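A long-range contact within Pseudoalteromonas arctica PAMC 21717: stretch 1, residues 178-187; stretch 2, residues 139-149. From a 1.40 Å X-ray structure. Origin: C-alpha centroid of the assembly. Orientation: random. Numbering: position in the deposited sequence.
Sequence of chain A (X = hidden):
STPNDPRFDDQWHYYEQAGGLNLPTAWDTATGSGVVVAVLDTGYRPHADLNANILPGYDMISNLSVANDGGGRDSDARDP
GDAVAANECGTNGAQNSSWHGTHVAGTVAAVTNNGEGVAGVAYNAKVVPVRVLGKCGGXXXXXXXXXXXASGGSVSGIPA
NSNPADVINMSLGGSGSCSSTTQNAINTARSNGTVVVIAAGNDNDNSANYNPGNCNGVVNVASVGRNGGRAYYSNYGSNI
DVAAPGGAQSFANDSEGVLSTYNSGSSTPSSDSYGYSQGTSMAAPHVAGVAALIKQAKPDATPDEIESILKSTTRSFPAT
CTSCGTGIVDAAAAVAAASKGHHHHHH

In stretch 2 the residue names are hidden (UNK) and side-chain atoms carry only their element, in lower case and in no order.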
# COMPACT_ATOMS: atom_id res chain seq x y z
N CYS A 178 -0.60 -16.95 -9.64
CA CYS A 178 -1.46 -15.84 -10.01
C CYS A 178 -2.66 -16.42 -10.83
O CYS A 178 -2.39 -17.00 -11.88
CB CYS A 178 -0.69 -14.83 -10.85
SG CYS A 178 -1.68 -13.41 -11.38
N SER A 179 -3.87 -16.21 -10.41
CA SER A 179 -4.92 -16.74 -11.17
C SER A 179 -5.27 -15.98 -12.41
O SER A 179 -4.94 -14.76 -12.50
CB SER A 179 -6.17 -16.87 -10.35
OG SER A 179 -6.81 -15.60 -10.25
N SER A 180 -5.91 -16.59 -13.35
CA SER A 180 -6.33 -15.92 -14.57
C SER A 180 -7.27 -14.74 -14.22
O SER A 180 -7.17 -13.74 -14.89
CB SER A 180 -7.14 -16.81 -15.52
OG SER A 180 -6.17 -17.70 -16.06
N THR A 181 -8.15 -14.86 -13.24
CA THR A 181 -9.08 -13.79 -12.88
C THR A 181 -8.21 -12.56 -12.46
O THR A 181 -8.52 -11.45 -12.84
CB THR A 181 -9.93 -14.25 -11.70
OG1 THR A 181 -10.71 -15.38 -12.15
CG2 THR A 181 -10.89 -13.18 -11.19
N THR A 182 -7.19 -12.78 -11.64
CA THR A 182 -6.36 -11.69 -11.18
C THR A 182 -5.55 -11.08 -12.34
O THR A 182 -5.49 -9.87 -12.47
CB THR A 182 -5.45 -12.12 -10.06
OG1 THR A 182 -6.28 -12.75 -9.04
CG2 THR A 182 -4.68 -10.99 -9.48
N GLN A 183 -4.89 -11.90 -13.15
CA GLN A 183 -4.10 -11.38 -14.25
C GLN A 183 -4.98 -10.63 -15.22
O GLN A 183 -4.57 -9.58 -15.72
CB GLN A 183 -3.37 -12.52 -14.96
CG GLN A 183 -2.40 -12.04 -16.02
CD GLN A 183 -1.24 -11.27 -15.41
OE1 GLN A 183 -0.39 -11.89 -14.67
NE2 GLN A 183 -1.12 -9.99 -15.65
N ASN A 184 -6.16 -11.10 -15.48
CA ASN A 184 -7.10 -10.37 -16.37
C ASN A 184 -7.39 -8.97 -15.87
O ASN A 184 -7.42 -7.98 -16.59
CB ASN A 184 -8.42 -11.16 -16.56
CG ASN A 184 -8.33 -12.36 -17.45
OD1 ASN A 184 -7.42 -12.51 -18.22
ND2 ASN A 184 -9.29 -13.23 -17.27
N ALA A 185 -7.64 -8.91 -14.55
CA ALA A 185 -7.91 -7.60 -13.92
C ALA A 185 -6.72 -6.62 -14.01
O ALA A 185 -6.87 -5.45 -14.33
CB ALA A 185 -8.38 -7.82 -12.50
N ILE A 186 -5.52 -7.16 -13.69
CA ILE A 186 -4.30 -6.41 -13.83
C ILE A 186 -4.10 -5.90 -15.25
O ILE A 186 -3.71 -4.76 -15.46
CB ILE A 186 -3.12 -7.22 -13.33
CG1 ILE A 186 -3.27 -7.40 -11.80
CG2 ILE A 186 -1.77 -6.63 -13.70
CD1 ILE A 186 -2.29 -8.43 -11.27
N ASN A 187 -4.34 -6.80 -16.24
CA ASN A 187 -4.18 -6.37 -17.63
C ASN A 187 -5.14 -5.21 -17.96
O ASN A 187 -4.72 -4.31 -18.65
CB ASN A 187 -4.43 -7.55 -18.54
CG ASN A 187 -3.39 -8.67 -18.49
OD1 ASN A 187 -2.31 -8.48 -17.95
ND2 ASN A 187 -3.76 -9.84 -19.05
N UNK A 139 -11.82 -12.38 -0.98
CA UNK A 139 -12.04 -13.30 -2.12
C UNK A 139 -11.31 -12.80 -3.35
O UNK A 139 -11.41 -11.61 -3.70
c UNK A 139 -13.67 -15.79 -3.07
c UNK A 139 -13.50 -13.33 -2.39
c UNK A 139 -14.05 -14.33 -3.42
c UNK A 139 -15.59 -14.23 -3.55
N UNK A 140 -10.60 -13.70 -4.03
CA UNK A 140 -9.92 -13.36 -5.27
C UNK A 140 -10.79 -12.61 -6.22
O UNK A 140 -10.34 -11.58 -6.83
o UNK A 140 -8.56 -15.28 -4.92
c UNK A 140 -9.36 -14.68 -5.92
c UNK A 140 -8.64 -14.35 -7.26
N UNK A 141 -12.04 -12.97 -6.42
CA UNK A 141 -12.87 -12.36 -7.37
C UNK A 141 -13.30 -10.88 -6.98
O UNK A 141 -13.47 -10.03 -7.84
c UNK A 141 -14.12 -13.20 -7.73
o UNK A 141 -14.71 -13.54 -6.57
N UNK A 142 -13.46 -10.69 -5.65
CA UNK A 142 -13.72 -9.34 -5.19
C UNK A 142 -12.49 -8.45 -5.36
O UNK A 142 -12.64 -7.27 -5.74
c UNK A 142 -15.50 -9.99 -3.43
c UNK A 142 -14.13 -9.34 -3.71
o UNK A 142 -15.74 -10.21 -2.22
o UNK A 142 -16.34 -10.07 -4.34
N UNK A 143 -11.34 -8.94 -5.05
CA UNK A 143 -10.08 -8.21 -5.26
C UNK A 143 -9.94 -7.83 -6.71
O UNK A 143 -9.57 -6.69 -7.05
c UNK A 143 -8.89 -8.97 -4.71
c UNK A 143 -7.62 -8.29 -5.08
c UNK A 143 -9.07 -9.18 -3.20
c UNK A 143 -8.19 -10.25 -2.61
N UNK A 144 -10.20 -8.77 -7.60
CA UNK A 144 -10.07 -8.52 -9.05
C UNK A 144 -11.02 -7.49 -9.53
O UNK A 144 -10.66 -6.57 -10.29
c UNK A 144 -10.24 -9.83 -9.81
N UNK A 145 -12.28 -7.51 -9.09
CA UNK A 145 -13.22 -6.46 -9.43
C UNK A 145 -12.79 -5.08 -8.89
O UNK A 145 -12.98 -4.04 -9.48
c UNK A 145 -14.62 -6.85 -9.01
o UNK A 145 -16.29 -8.42 -9.47
o UNK A 145 -14.77 -8.07 -11.05
c UNK A 145 -15.25 -7.88 -9.89
N UNK A 146 -12.15 -5.13 -7.69
CA UNK A 146 -11.58 -3.93 -7.16
C UNK A 146 -10.50 -3.27 -8.04
O UNK A 146 -10.46 -2.08 -8.22
N UNK A 147 -9.64 -4.18 -8.56
CA UNK A 147 -8.57 -3.71 -9.48
C UNK A 147 -9.20 -3.08 -10.72
O UNK A 147 -8.84 -1.96 -11.11
c UNK A 147 -6.90 -5.47 -8.69
c UNK A 147 -6.24 -6.82 -8.96
c UNK A 147 -7.69 -4.88 -9.92
c UNK A 147 -6.80 -4.53 -11.06
N UNK A 148 -10.16 -3.78 -11.28
CA UNK A 148 -10.84 -3.24 -12.51
C UNK A 148 -11.48 -1.88 -12.23
O UNK A 148 -11.20 -0.89 -12.94
c UNK A 148 -11.89 -4.26 -12.99
c UNK A 148 -12.16 -6.69 -13.56
c UNK A 148 -11.21 -5.53 -13.47
c UNK A 148 -12.77 -3.62 -14.11
N UNK A 149 -12.30 -1.85 -11.17
CA UNK A 149 -13.03 -0.59 -10.88
C UNK A 149 -12.08 0.56 -10.56
O UNK A 149 -12.30 1.71 -10.91
c UNK A 149 -15.87 3.29 -7.61
c UNK A 149 -16.11 0.67 -10.07
c UNK A 149 -15.77 2.23 -8.48
c UNK A 149 -13.71 1.51 -7.47
c UNK A 149 -14.92 0.30 -9.42
n UNK A 149 -16.59 1.79 -9.46
c UNK A 149 -14.71 1.29 -8.41
c UNK A 149 -14.89 3.49 -6.74
c UNK A 149 -14.05 -0.87 -9.75
c UNK A 149 -13.83 2.62 -6.66
O HOH W 1 -7.53 -11.00 -7.37

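Position 139 carries four side-chain carbons, forked at the second. It lies at the N-cap position, right before the helix, and touches nothing on stretch 1. It is Leu139.

Position 140 has one carbon bearing one oxygen and one carbon. This branched hydroxyl side chain points toward stretch 1 and meets Ser179 and Thr182. It is Thr140. Its CG2 lies 3.4 Å from Thr182 OG1 and 3.7 Å from Ser179 OG, so the methyl group packs against the two hydroxyl oxygens.

Position 141 has one carbon followed by one oxygen. It points sideways, and its closest contact is made by the backbone: its CA is 4.4 Å from Thr181 CG2. It is Ser141.

Position 142 has two carbons, the second carrying two oxygens. The side chain is out of reach of stretch 1, and both oxygens are hydrogen-bonded elsewhere in the structure. A carboxylate on one CB makes it Asp142.

Position 143 has four carbons, forked at the first, with one arm two carbons long. It points sideways and makes no contact within 4.5 Å. It is Ile143.

Position 144 has a single carbon, CB, pointing toward stretch 1. Its CB lies 3.7 Å from Thr181 CG2 and 3.8 Å from Ala185 CB. It is Ala144.

Position 145 again has two carbons, the second with two oxygens. Its CA-to-CB bond points away and it makes no contact. It is Asp145.

Position 146 has no side-chain atoms and is Gly146. An ideal CB here would be crowded by Ile143 O at 3.1 Å, within its own helix.

Position 147 has four carbons, forked at the first, with one two-carbon arm. It points toward stretch 1 and reaches Thr182, Ala185 and Ile186. It is Ile147. Its CG2 lies 3.4 Å from Ala185 O, and its CD1 is 4.2 Å from Ile186 CG1.

Position 148 has the same four-carbon pattern. It starts sideways, but its end comes nearer and meets Ala185. It is Ile148, with CG1 3.8 Å from Ala185 CB.

Position 149 has one carbon, then fused five- and six-membered rings holding eight carbons and one nitrogen. It is out of reach of stretch 1. It is Trp149.

The two helices run nearly parallel, at 8°, and their axes approach to 8.3 Å. The nearest CA atoms across the stretches are those of Thr182 and Ala144, 5.3 Å apart. Ala185 sits among Ala144, Ile147 and Ile148. No direct hydrogen bond crosses. Instead, water 1 donates to Thr140 O at 2.9 Å and hydrogen-bonds Thr182 OG1 at 2.7 Å, linking the two helices.

Stretch 2 139-149: LTSDIADGIIW
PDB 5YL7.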